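Local coordinates for 6-phosphogluconate dehydrogenase NAD-binding (Dyadobacter fermentans, PDB 4GBJ), which probably acts as an NAD(P)-dependent oxidoreductase of the 3-hydroxyisobutyrate dehydrogenase type, pairing a Rossmann-like nucleotide-binding domain with an all-helical C-terminal domain, at residues C183-M188 with L280-L285; F236-G241 with N267-G272; F66-D71 with V94-I99. All coordinates share one frame; numbering follows the deposited sequence.

Interaction 1: C183-M188 with L280-L285; sequences CSLEMM and LDWGAL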
# COMPACT_ATOMS: atom_id res chain seq x y z
N CYS B 183 3.48 -6.06 -3.45
CA CYS B 183 3.91 -4.70 -3.85
C CYS B 183 4.17 -3.82 -2.63
O CYS B 183 5.09 -3.01 -2.66
CB CYS B 183 2.89 -4.04 -4.76
SG CYS B 183 2.75 -4.78 -6.38
N SER B 184 3.36 -3.94 -1.60
CA SER B 184 3.52 -3.14 -0.37
C SER B 184 4.81 -3.49 0.29
O SER B 184 5.53 -2.60 0.73
CB SER B 184 2.32 -3.37 0.56
OG SER B 184 1.15 -3.04 -0.18
N LEU B 185 5.13 -4.78 0.35
CA LEU B 185 6.41 -5.22 0.88
C LEU B 185 7.60 -4.66 0.09
O LEU B 185 8.58 -4.21 0.66
CB LEU B 185 6.51 -6.74 0.85
CG LEU B 185 5.73 -7.46 1.98
CD1 LEU B 185 5.46 -8.93 1.57
CD2 LEU B 185 6.50 -7.40 3.28
N GLU B 186 7.51 -4.73 -1.24
CA GLU B 186 8.57 -4.25 -2.09
C GLU B 186 8.76 -2.73 -1.97
O GLU B 186 9.89 -2.28 -1.88
CB GLU B 186 8.32 -4.68 -3.55
CG GLU B 186 9.27 -4.03 -4.53
CD GLU B 186 10.71 -4.42 -4.38
OE1 GLU B 186 11.56 -3.69 -4.93
OE2 GLU B 186 10.99 -5.53 -3.87
N MSE B 187 7.70 -1.93 -2.02
CA MSE B 187 7.88 -0.47 -1.99
C MSE B 187 8.46 -0.05 -0.62
O MSE B 187 9.24 0.88 -0.56
CB MSE B 187 6.58 0.28 -2.31
CG MSE B 187 5.47 0.17 -1.19
SE MSE B 187 3.86 1.13 -1.69
CE MSE B 187 2.98 -0.10 -2.84
N MSE B 188 8.09 -0.75 0.47
CA MSE B 188 8.67 -0.49 1.80
C MSE B 188 10.17 -0.90 1.84
O MSE B 188 10.99 -0.16 2.37
CB MSE B 188 7.89 -1.17 2.90
CG MSE B 188 6.62 -0.43 3.20
SE MSE B 188 5.58 -1.04 4.71
CE MSE B 188 4.91 -2.73 4.15
N LEU B 280 12.82 -18.61 5.01
CA LEU B 280 12.35 -17.39 5.62
C LEU B 280 10.88 -17.17 5.29
O LEU B 280 10.36 -17.84 4.43
CB LEU B 280 13.18 -16.20 5.13
CG LEU B 280 14.71 -16.30 5.43
CD1 LEU B 280 15.41 -15.02 4.97
CD2 LEU B 280 14.99 -16.50 6.91
N ASP B 281 10.23 -16.19 5.93
CA ASP B 281 8.88 -15.79 5.58
C ASP B 281 8.88 -15.15 4.19
O ASP B 281 9.87 -14.51 3.79
CB ASP B 281 8.36 -14.79 6.63
CG ASP B 281 6.93 -14.47 6.45
OD1 ASP B 281 6.08 -15.38 6.67
OD2 ASP B 281 6.63 -13.32 6.00
N TRP B 282 7.75 -15.20 3.50
CA TRP B 282 7.61 -14.62 2.17
C TRP B 282 7.85 -13.11 2.18
O TRP B 282 8.27 -12.59 1.17
CB TRP B 282 6.25 -14.95 1.55
CG TRP B 282 5.13 -14.08 2.03
CD1 TRP B 282 4.67 -13.97 3.31
CD2 TRP B 282 4.22 -13.35 1.20
NE1 TRP B 282 3.56 -13.16 3.33
CE2 TRP B 282 3.25 -12.78 2.05
CE3 TRP B 282 4.14 -13.11 -0.18
CZ2 TRP B 282 2.21 -11.97 1.57
CZ3 TRP B 282 3.14 -12.28 -0.65
CH2 TRP B 282 2.21 -11.69 0.23
N GLY B 283 7.70 -12.45 3.33
CA GLY B 283 8.05 -11.05 3.51
C GLY B 283 9.49 -10.74 3.16
O GLY B 283 9.83 -9.59 2.84
N ALA B 284 10.39 -11.76 3.22
CA ALA B 284 11.80 -11.57 2.90
C ALA B 284 12.03 -11.19 1.46
O ALA B 284 13.15 -10.88 1.11
CB ALA B 284 12.59 -12.84 3.24
N LEU B 285 10.98 -11.10 0.60
CA LEU B 285 11.18 -10.58 -0.76
C LEU B 285 11.77 -9.14 -0.62
O LEU B 285 12.53 -8.68 -1.50
CB LEU B 285 9.87 -10.58 -1.58
CG LEU B 285 8.81 -9.53 -1.18
CD1 LEU B 285 9.01 -8.21 -1.90
CD2 LEU B 285 7.41 -10.06 -1.42
O HOH W 1 13.03 -5.92 -2.27
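Leu185 meets Gly283 and Leu285 in a buried apolar contact between the long helix 169-197 of the helical C-terminal domain and a 3-10 turn that follows helix 260-274. The two leucine side chains cross at about a right angle, CD1 of Leu185 lying 3.7 Å from CD2 of Leu285. That same CD1 sits 3.9 Å from CA of Gly283, where the backbone itself forms the surface, and it reaches over one face of the Trp282 ring. CD1 of Leu285 comes to 3.8 Å from the backbone N of Glu186. An Asx turn leads into the 3-10 segment: OD2 of Asp281 accepts from N of Gly283 at 3.0 Å, the donor standing above the carboxylate plane, while OD1 of Asp281 takes N of Ala235 and N of Phe236. On the polar side, OE1 of Glu186 makes a salt bridge with Arg268, and Phe261 of the second subunit packs on Glu186. The other carboxylate oxygen, OE2 of Glu186, receives a hydrogen bond at 2.6 Å from a water that also donates to the backbone O of Leu285.

Interaction 2: F236-G241 with N267-G272; sequences FRFPLG and NRFISG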
# COMPACT_ATOMS: atom_id res chain seq x y z
N PHE B 236 4.19 -17.50 6.16
CA PHE B 236 3.98 -18.10 4.84
C PHE B 236 5.38 -18.37 4.24
O PHE B 236 6.18 -17.43 4.09
CB PHE B 236 3.15 -17.09 4.00
CG PHE B 236 2.46 -17.62 2.77
CD1 PHE B 236 1.52 -18.64 2.87
CD2 PHE B 236 2.67 -17.03 1.52
CE1 PHE B 236 0.85 -19.11 1.73
CE2 PHE B 236 1.99 -17.48 0.39
CZ PHE B 236 1.08 -18.52 0.51
N ARG B 237 5.72 -19.64 3.94
CA ARG B 237 7.09 -19.98 3.50
C ARG B 237 7.45 -19.32 2.19
O ARG B 237 6.61 -19.19 1.32
CB ARG B 237 7.33 -21.50 3.43
CG ARG B 237 8.77 -21.83 3.80
CD ARG B 237 8.94 -23.25 4.31
NE ARG B 237 10.32 -23.70 4.10
CZ ARG B 237 10.83 -24.11 2.94
NH1 ARG B 237 10.07 -24.19 1.86
NH2 ARG B 237 12.10 -24.48 2.86
N PHE B 238 8.71 -18.90 2.06
CA PHE B 238 9.21 -18.08 0.94
C PHE B 238 8.87 -18.63 -0.45
O PHE B 238 8.32 -17.88 -1.28
CB PHE B 238 10.72 -17.84 1.07
CG PHE B 238 11.35 -16.81 0.21
CD1 PHE B 238 11.38 -15.48 0.61
CD2 PHE B 238 12.08 -17.17 -0.92
CE1 PHE B 238 11.98 -14.50 -0.18
CE2 PHE B 238 12.72 -16.20 -1.70
CZ PHE B 238 12.66 -14.86 -1.33
N PRO B 239 9.12 -19.90 -0.73
CA PRO B 239 8.80 -20.42 -2.07
C PRO B 239 7.31 -20.27 -2.41
O PRO B 239 6.98 -20.17 -3.59
CB PRO B 239 9.22 -21.89 -2.01
CG PRO B 239 10.18 -21.96 -0.88
CD PRO B 239 9.70 -20.96 0.12
N LEU B 240 6.43 -20.21 -1.39
CA LEU B 240 5.00 -20.06 -1.66
C LEU B 240 4.67 -18.66 -2.23
O LEU B 240 3.72 -18.53 -2.97
CB LEU B 240 4.16 -20.38 -0.41
CG LEU B 240 4.34 -21.79 0.10
CD1 LEU B 240 3.59 -22.01 1.39
CD2 LEU B 240 3.96 -22.84 -0.95
N GLY B 241 5.50 -17.65 -1.99
CA GLY B 241 5.29 -16.34 -2.57
C GLY B 241 5.48 -16.35 -4.06
O GLY B 241 4.74 -15.69 -4.81
N ASN B 267 11.11 -11.66 -9.54
CA ASN B 267 12.60 -11.70 -9.50
C ASN B 267 13.12 -11.62 -8.09
O ASN B 267 14.15 -12.25 -7.82
CB ASN B 267 13.24 -10.59 -10.37
CG ASN B 267 13.12 -10.92 -11.85
OD1 ASN B 267 12.91 -12.05 -12.23
ND2 ASN B 267 13.15 -9.92 -12.71
N ARG B 268 12.40 -10.92 -7.16
CA ARG B 268 12.84 -10.93 -5.77
C ARG B 268 12.85 -12.36 -5.17
O ARG B 268 13.75 -12.70 -4.42
CB ARG B 268 11.95 -10.05 -4.90
CG ARG B 268 11.92 -8.60 -5.24
CD ARG B 268 13.31 -8.03 -5.32
NE ARG B 268 13.32 -6.57 -5.24
CZ ARG B 268 14.40 -5.82 -5.42
NH1 ARG B 268 15.57 -6.36 -5.71
NH2 ARG B 268 14.31 -4.50 -5.34
N PHE B 269 11.82 -13.14 -5.46
CA PHE B 269 11.74 -14.54 -4.99
C PHE B 269 12.78 -15.41 -5.64
O PHE B 269 13.44 -16.19 -4.95
CB PHE B 269 10.36 -15.17 -5.21
CG PHE B 269 9.32 -14.64 -4.27
CD1 PHE B 269 9.42 -14.85 -2.90
CD2 PHE B 269 8.27 -13.84 -4.73
CE1 PHE B 269 8.52 -14.27 -2.02
CE2 PHE B 269 7.37 -13.28 -3.86
CZ PHE B 269 7.48 -13.52 -2.51
N ILE B 270 12.94 -15.29 -6.97
CA ILE B 270 13.95 -16.12 -7.68
C ILE B 270 15.37 -15.84 -7.10
O ILE B 270 16.12 -16.77 -6.77
CB ILE B 270 13.90 -15.87 -9.20
CG1 ILE B 270 12.54 -16.37 -9.76
CG2 ILE B 270 15.04 -16.59 -9.89
CD1 ILE B 270 12.28 -15.96 -11.20
N SER B 271 15.71 -14.56 -6.99
CA SER B 271 16.99 -14.13 -6.44
C SER B 271 17.13 -14.54 -4.97
O SER B 271 18.20 -14.99 -4.57
CB SER B 271 17.20 -12.62 -6.60
OG SER B 271 18.52 -12.30 -6.22
N GLY B 272 16.04 -14.45 -4.19
CA GLY B 272 16.08 -14.88 -2.81
C GLY B 272 16.35 -16.37 -2.66
O GLY B 272 17.04 -16.79 -1.73
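Phe269 turns the edge of its ring into the face of Phe238, an edge-to-face aromatic pair with centroids 4.9 Å apart and planes at 65°. The atom that does most of the touching is CD1 of Phe269, which stands over the centre of the Phe238 ring and comes to 3.6 Å from its CZ. The far end of Phe238 runs on to the backbone of helix 260-274: its CE2 is 3.3 Å from O of Phe269, its CZ is 3.7 Å from CA of Gly272, and O of Arg268 lies at the ring edge, near its plane. With CG anti to the backbone N (chi1 -167°), the Phe238 ring starts out beside its own carbonyl carbon.

Phe269 in turn receives Gly241 over one face. CA of Gly241 makes a CH-pi contact 3.9 Å from the centroid of the Phe269 ring, and the carbonyl carbon of Gly241 lies 3.6 Å above the same ring, offset toward the rim. At both glycines the helix backbone lies directly against a phenylalanine of the other helix.

Farther out, Leu285 packs on Phe269 and Ala284 on Phe238, so the turn after helix 260-274 borders the aromatic pair. The guanidinium of Arg268, next to Phe269, forms salt bridges with Glu186 and Asp292, and its side chain also packs on Pro260 of the second subunit. The whole is an edge-to-face aromatic pair with glycine backbone at close range, joining helices 238-254 and 260-274 within the all-helical C-terminal domain of the 6-phosphogluconate dehydrogenase-like fold.

Interaction 3: F66-D71 with V94-I99; sequences FSVLAD and VSMSTI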
# COMPACT_ATOMS: atom_id res chain seq x y z
N PHE B 66 -16.64 -28.49 1.83
CA PHE B 66 -15.67 -27.40 1.86
C PHE B 66 -14.31 -28.00 1.62
O PHE B 66 -14.06 -29.08 2.14
CB PHE B 66 -15.66 -26.68 3.21
CG PHE B 66 -16.78 -25.71 3.45
CD1 PHE B 66 -16.55 -24.34 3.43
CD2 PHE B 66 -18.08 -26.15 3.69
CE1 PHE B 66 -17.60 -23.44 3.61
CE2 PHE B 66 -19.11 -25.24 3.88
CZ PHE B 66 -18.87 -23.89 3.82
N SER B 67 -13.41 -27.31 0.91
CA SER B 67 -12.02 -27.74 0.80
C SER B 67 -11.09 -26.57 0.99
O SER B 67 -11.37 -25.44 0.56
CB SER B 67 -11.74 -28.44 -0.53
OG SER B 67 -11.78 -27.54 -1.63
N VAL B 68 -9.97 -26.84 1.63
CA VAL B 68 -8.95 -25.81 1.78
C VAL B 68 -7.65 -26.56 1.74
O VAL B 68 -7.37 -27.40 2.62
CB VAL B 68 -9.13 -24.87 2.98
CG1 VAL B 68 -9.12 -25.60 4.30
CG2 VAL B 68 -8.07 -23.77 2.98
N LEU B 69 -6.94 -26.42 0.60
CA LEU B 69 -5.73 -27.15 0.31
C LEU B 69 -4.65 -26.20 -0.16
O LEU B 69 -4.91 -25.02 -0.36
CB LEU B 69 -6.04 -28.23 -0.71
CG LEU B 69 -7.14 -29.24 -0.27
CD1 LEU B 69 -7.63 -30.06 -1.43
CD2 LEU B 69 -6.64 -30.19 0.79
N ALA B 70 -3.40 -26.69 -0.17
CA ALA B 70 -2.22 -25.87 -0.41
C ALA B 70 -2.16 -25.23 -1.76
O ALA B 70 -1.72 -24.08 -1.84
CB ALA B 70 -0.94 -26.69 -0.23
N ASP B 71 -2.51 -25.98 -2.81
CA ASP B 71 -2.32 -25.48 -4.17
C ASP B 71 -3.24 -26.16 -5.19
O ASP B 71 -3.98 -27.08 -4.86
CB ASP B 71 -0.84 -25.70 -4.55
CG ASP B 71 -0.31 -27.11 -4.42
OD1 ASP B 71 -1.08 -28.07 -4.74
OD2 ASP B 71 0.88 -27.27 -4.08
N VAL B 94 -17.56 -25.68 -1.86
CA VAL B 94 -17.02 -24.37 -1.47
C VAL B 94 -15.50 -24.54 -1.44
O VAL B 94 -14.93 -25.16 -0.55
CB VAL B 94 -17.59 -23.88 -0.13
CG1 VAL B 94 -17.16 -22.44 0.15
CG2 VAL B 94 -19.11 -23.97 -0.14
N SER B 95 -14.87 -24.01 -2.45
CA SER B 95 -13.47 -24.22 -2.72
C SER B 95 -12.69 -23.00 -2.25
O SER B 95 -12.71 -21.94 -2.88
CB SER B 95 -13.31 -24.50 -4.21
OG SER B 95 -11.96 -24.72 -4.60
N MSE B 96 -12.10 -23.11 -1.10
CA MSE B 96 -11.43 -21.96 -0.45
C MSE B 96 -9.92 -21.87 -0.68
O MSE B 96 -9.31 -20.92 -0.21
CB MSE B 96 -11.71 -22.01 1.02
CG MSE B 96 -13.21 -22.04 1.30
SE MSE B 96 -13.62 -21.77 3.16
CE MSE B 96 -12.98 -23.41 3.78
N SER B 97 -9.34 -22.78 -1.43
CA SER B 97 -7.91 -22.72 -1.67
C SER B 97 -7.52 -21.51 -2.54
O SER B 97 -8.29 -21.09 -3.41
CB SER B 97 -7.46 -23.98 -2.39
OG SER B 97 -7.79 -25.15 -1.66
N THR B 98 -6.31 -21.01 -2.37
CA THR B 98 -5.77 -19.96 -3.24
C THR B 98 -5.24 -20.62 -4.50
O THR B 98 -4.14 -21.17 -4.53
CB THR B 98 -4.71 -19.15 -2.57
OG1 THR B 98 -5.23 -18.64 -1.35
CG2 THR B 98 -4.20 -18.03 -3.44
N ILE B 99 -6.01 -20.57 -5.53
CA ILE B 99 -5.66 -21.21 -6.78
C ILE B 99 -6.01 -20.31 -7.94
O ILE B 99 -6.63 -19.26 -7.78
CB ILE B 99 -6.36 -22.59 -6.92
CG1 ILE B 99 -7.85 -22.46 -7.03
CG2 ILE B 99 -5.91 -23.54 -5.82
CD1 ILE B 99 -8.56 -23.81 -7.24
O HOH W 2 -10.28 -25.55 -2.67
O HOH W 3 -4.45 -22.37 -0.60
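OG of Ser97 is gripped from two directions: the backbone N of Leu69 donates to it at 2.7 Å with an N-H...O angle of 159°, and a water lies hydrogen-bonded to it at the same distance. That water also binds OG of Ser67 and OG of Ser95, tying three serine hydroxyls from the two chain segments together. Outside the two segments, OG of Ser67 also bonds to NE2 of His93, and OG of Ser95 to OH of Tyr118. Ser97 presents its oxygen with OG anti to its carbonyl carbon (chi1 -57°).

Just before this point the segments are neighbouring parallel strands of the Rossmann-like sheet. N of Ser67 donates to O of Val94 at 3.0 Å, and N of Met96 donates to O of Ser67. On the sheet face opposite the Ser67 and Ser95 hydroxyls, CB of Val94 sits over the Phe66 ring, 3.9 Å from its centroid. The selenium of selenomethionine Met96 lies in the plane of that ring at its edge, a Met-aromatic contact, while CE of Met96 comes to 3.7 Å from CD1 of Phe66.

Past the strands, Asp71 caps helix 72-78 and Thr98 packs on Lys174, the predicted active-site residue. A second water donates to O of Leu69 at 2.7 Å and accepts from N of Thr98. Beyond the strand ends, then, a hydroxyl and bridging waters keep the segments linked and satisfy backbone polar groups there.

Interaction 3 comes first along the chain and belongs to the N-terminal Rossmann-like domain, where it joins the adjacent parallel strands 64-67 and 92-95 at their C-terminal ends. Interactions 1 and 2 lie in the helical C-terminal domain with centres about 9 Å apart; the 236-241 and 267-272 segments both fall between the two halves of interaction 1. They touch directly: N of Trp282 probably hydrogen-bonds to O of Phe236 at 2.8 Å. Interaction 3 is centred about 24 Å from interaction 1 and 21 Å from interaction 2. Helix 169-197, which carries 183-188 and the predicted active-site Lys174, packs against Thr98 and Ile99, so it links the two domains, and the predicted active site probably lies between them.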